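Local coordinates for protein thioesterase (Streptomyces coelicolor, PDB 3QMW) that probably hydrolyses thioesters in the prodiginine biosynthetic pathway, as an alpha/beta-hydrolase-fold thioesterase, at residues A208-I213 / P236-F241. Sequence-based numbering, arbitrary orientation.
Sequences AAADPI and PGNHFF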
ATOM      1  N   ALA D 208      17.022   0.456   5.327  1.00 51.54           N
ATOM      2  CA  ALA D 208      17.220  -0.247   4.069  1.00 52.05           C
ATOM      3  C   ALA D 208      18.463  -1.124   4.216  1.00 52.86           C
ATOM      4  O   ALA D 208      19.437  -0.718   4.833  1.00 52.74           O
ATOM      5  CB  ALA D 208      17.380   0.746   2.933  1.00 51.85           C
ATOM      6  N   ALA D 209      18.418  -2.327   3.717  1.00 54.11           N
ATOM      7  CA  ALA D 209      19.509  -3.246   3.891  1.00 54.94           C
ATOM      8  C   ALA D 209      20.813  -2.851   3.231  1.00 55.76           C
ATOM      9  O   ALA D 209      21.877  -3.118   3.738  1.00 55.62           O
ATOM     10  CB  ALA D 209      19.099  -4.559   3.453  1.00 54.99           C
ATOM     11  N   ALA D 210      20.714  -2.243   2.070  1.00 56.75           N
ATOM     12  CA  ALA D 210      21.867  -1.919   1.261  1.00 57.53           C
ATOM     13  C   ALA D 210      22.301  -0.485   1.445  1.00 58.33           C
ATOM     14  O   ALA D 210      22.847   0.105   0.543  1.00 58.42           O
ATOM     15  CB  ALA D 210      21.578  -2.180  -0.165  1.00 57.29           C
ATOM     16  N   ASP D 211      21.969   0.086   2.591  1.00 59.20           N
ATOM     17  CA  ASP D 211      22.280   1.460   2.913  1.00 59.81           C
ATOM     18  C   ASP D 211      23.294   1.617   4.038  1.00 60.31           C
ATOM     19  O   ASP D 211      23.035   1.256   5.151  1.00 60.45           O
ATOM     20  CB  ASP D 211      20.982   2.097   3.350  1.00 59.77           C
ATOM     21  CG  ASP D 211      21.109   3.524   3.601  1.00 60.30           C
ATOM     22  OD1 ASP D 211      22.130   4.073   3.225  1.00 60.72           O
ATOM     23  OD2 ASP D 211      20.184   4.107   4.164  1.00 60.92           O
ATOM     24  N   PRO D 212      24.438   2.204   3.752  1.00 61.03           N
ATOM     25  CA  PRO D 212      25.424   2.538   4.788  1.00 61.42           C
ATOM     26  C   PRO D 212      25.048   3.745   5.652  1.00 61.80           C
ATOM     27  O   PRO D 212      25.247   3.724   6.862  1.00 61.96           O
ATOM     28  CB  PRO D 212      26.695   2.846   3.987  1.00 61.38           C
ATOM     29  CG  PRO D 212      26.489   2.199   2.661  1.00 61.42           C
ATOM     30  CD  PRO D 212      25.021   2.263   2.400  1.00 61.13           C
ATOM     31  N   ILE D 213      24.499   4.779   5.029  1.00 62.48           N
ATOM     32  CA  ILE D 213      24.272   6.063   5.702  1.00 63.00           C
ATOM     33  C   ILE D 213      23.097   6.005   6.691  1.00 63.20           C
ATOM     34  O   ILE D 213      22.962   6.878   7.546  1.00 63.06           O
ATOM     35  CB  ILE D 213      24.057   7.216   4.670  1.00 63.10           C
ATOM     36  CG1 ILE D 213      25.145   7.189   3.588  1.00 63.55           C
ATOM     37  CG2 ILE D 213      24.044   8.584   5.358  1.00 63.41           C
ATOM     38  CD1 ILE D 213      26.567   6.985   4.123  1.00 63.41           C
ATOM     39  N   PRO D 236      14.160  -3.588   1.899  1.00 54.65           N
ATOM     40  CA  PRO D 236      15.349  -3.962   1.148  1.00 54.52           C
ATOM     41  C   PRO D 236      15.736  -2.860   0.175  1.00 54.43           C
ATOM     42  O   PRO D 236      14.882  -2.093  -0.281  1.00 54.45           O
ATOM     43  CB  PRO D 236      14.890  -5.203   0.392  1.00 54.50           C
ATOM     44  CG  PRO D 236      13.435  -4.911   0.086  1.00 54.52           C
ATOM     45  CD  PRO D 236      12.926  -4.023   1.215  1.00 54.60           C
ATOM     46  N   GLY D 237      17.017  -2.784  -0.147  1.00 54.50           N
ATOM     47  CA  GLY D 237      17.504  -1.797  -1.109  1.00 54.43           C
ATOM     48  C   GLY D 237      18.400  -0.755  -0.471  1.00 54.26           C
ATOM     49  O   GLY D 237      18.886  -0.936   0.652  1.00 54.16           O
ATOM     50  N   ASN D 238      18.596   0.348  -1.191  1.00 54.13           N
ATOM     51  CA  ASN D 238      19.656   1.296  -0.883  1.00 53.85           C
ATOM     52  C   ASN D 238      19.132   2.643  -0.383  1.00 53.95           C
ATOM     53  O   ASN D 238      17.931   2.836  -0.225  1.00 53.64           O
ATOM     54  CB  ASN D 238      20.585   1.446  -2.104  1.00 53.70           C
ATOM     55  CG  ASN D 238      19.892   2.040  -3.328  1.00 53.29           C
ATOM     56  OD1 ASN D 238      18.915   2.785  -3.220  1.00 52.57           O
ATOM     57  ND2 ASN D 238      20.421   1.724  -4.507  1.00 52.86           N
ATOM     58  N   HIS D 239      20.049   3.563  -0.118  1.00 54.21           N
ATOM     59  CA  HIS D 239      19.704   4.902   0.352  1.00 54.68           C
ATOM     60  C   HIS D 239      18.711   5.616  -0.575  1.00 54.77           C
ATOM     61  O   HIS D 239      17.957   6.470  -0.118  1.00 54.56           O
ATOM     62  CB  HIS D 239      20.988   5.737   0.486  1.00 54.88           C
ATOM     63  CG  HIS D 239      20.814   7.008   1.255  1.00 55.57           C
ATOM     64  ND1 HIS D 239      21.111   7.110   2.597  1.00 56.62           N
ATOM     65  CD2 HIS D 239      20.399   8.238   0.866  1.00 56.57           C
ATOM     66  CE1 HIS D 239      20.880   8.346   3.004  1.00 56.91           C
ATOM     67  NE2 HIS D 239      20.443   9.051   1.975  1.00 56.90           N
ATOM     68  N   PHE D 240      18.720   5.269  -1.863  1.00 55.06           N
ATOM     69  CA  PHE D 240      17.863   5.926  -2.861  1.00 55.54           C
ATOM     70  C   PHE D 240      16.689   5.077  -3.390  1.00 55.65           C
ATOM     71  O   PHE D 240      16.067   5.423  -4.408  1.00 55.65           O
ATOM     72  CB  PHE D 240      18.721   6.420  -4.035  1.00 55.64           C
ATOM     73  CG  PHE D 240      19.283   7.790  -3.826  1.00 56.50           C
ATOM     74  CD1 PHE D 240      20.603   7.963  -3.415  1.00 57.14           C
ATOM     75  CD2 PHE D 240      18.491   8.913  -4.039  1.00 57.29           C
ATOM     76  CE1 PHE D 240      21.127   9.237  -3.219  1.00 57.52           C
ATOM     77  CE2 PHE D 240      19.001  10.190  -3.845  1.00 57.96           C
ATOM     78  CZ  PHE D 240      20.324  10.353  -3.432  1.00 58.13           C
ATOM     79  N   PHE D 241      16.361   3.994  -2.688  1.00 55.78           N
ATOM     80  CA  PHE D 241      15.213   3.152  -3.056  1.00 55.92           C
ATOM     81  C   PHE D 241      13.955   3.963  -3.448  1.00 56.00           C
ATOM     82  O   PHE D 241      13.199   3.552  -4.341  1.00 56.30           O
ATOM     83  CB  PHE D 241      14.878   2.148  -1.929  1.00 55.96           C
ATOM     84  CG  PHE D 241      14.237   2.766  -0.694  1.00 55.35           C
ATOM     85  CD1 PHE D 241      12.928   3.234  -0.722  1.00 55.12           C
ATOM     86  CD2 PHE D 241      14.931   2.833   0.502  1.00 54.77           C
ATOM     87  CE1 PHE D 241      12.347   3.781   0.412  1.00 55.63           C
ATOM     88  CE2 PHE D 241      14.352   3.372   1.642  1.00 54.79           C
ATOM     89  CZ  PHE D 241      13.065   3.847   1.598  1.00 54.89           C
TER
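The imidazole of H239 offers its ND1 edge to the carboxylate of D211, OD1 lying almost exactly in the ring plane while the carboxylate itself is turned 81° from it; I213 CB approaches the same ring obliquely, 3.6 Å from ND1. In this alpha/beta hydrolase the two side chains form the His-carboxylate half of what is probably a Ser-His-Asp triad, with S105 hydrogen-bonded to H239 NE2. The example illustrates how loops following neighbouring parallel strands, 203-208 and 230-235, bring together residues far apart in sequence. H239 ND1 donates to OD1 of D211 over a rather long 3.3 Å, on the syn side but 28° out of the carboxylate plane. D211 reaches it with CG anti to the backbone N (chi1 -175°), and its OD1 also accepts weak bonds from the backbone N of I213 and of A214. With an alanine in place of D211 the ND1 acceptor goes, and the ring, still bonded through NE2, would probably be freer to turn. H239 O is hydrogen-bonded to H104 NE2. A208 CB also touches F241 CD2 at 4.0 Å, and the two loops are joined through the backbone, where A210 N donates to G237 O at 2.7 Å.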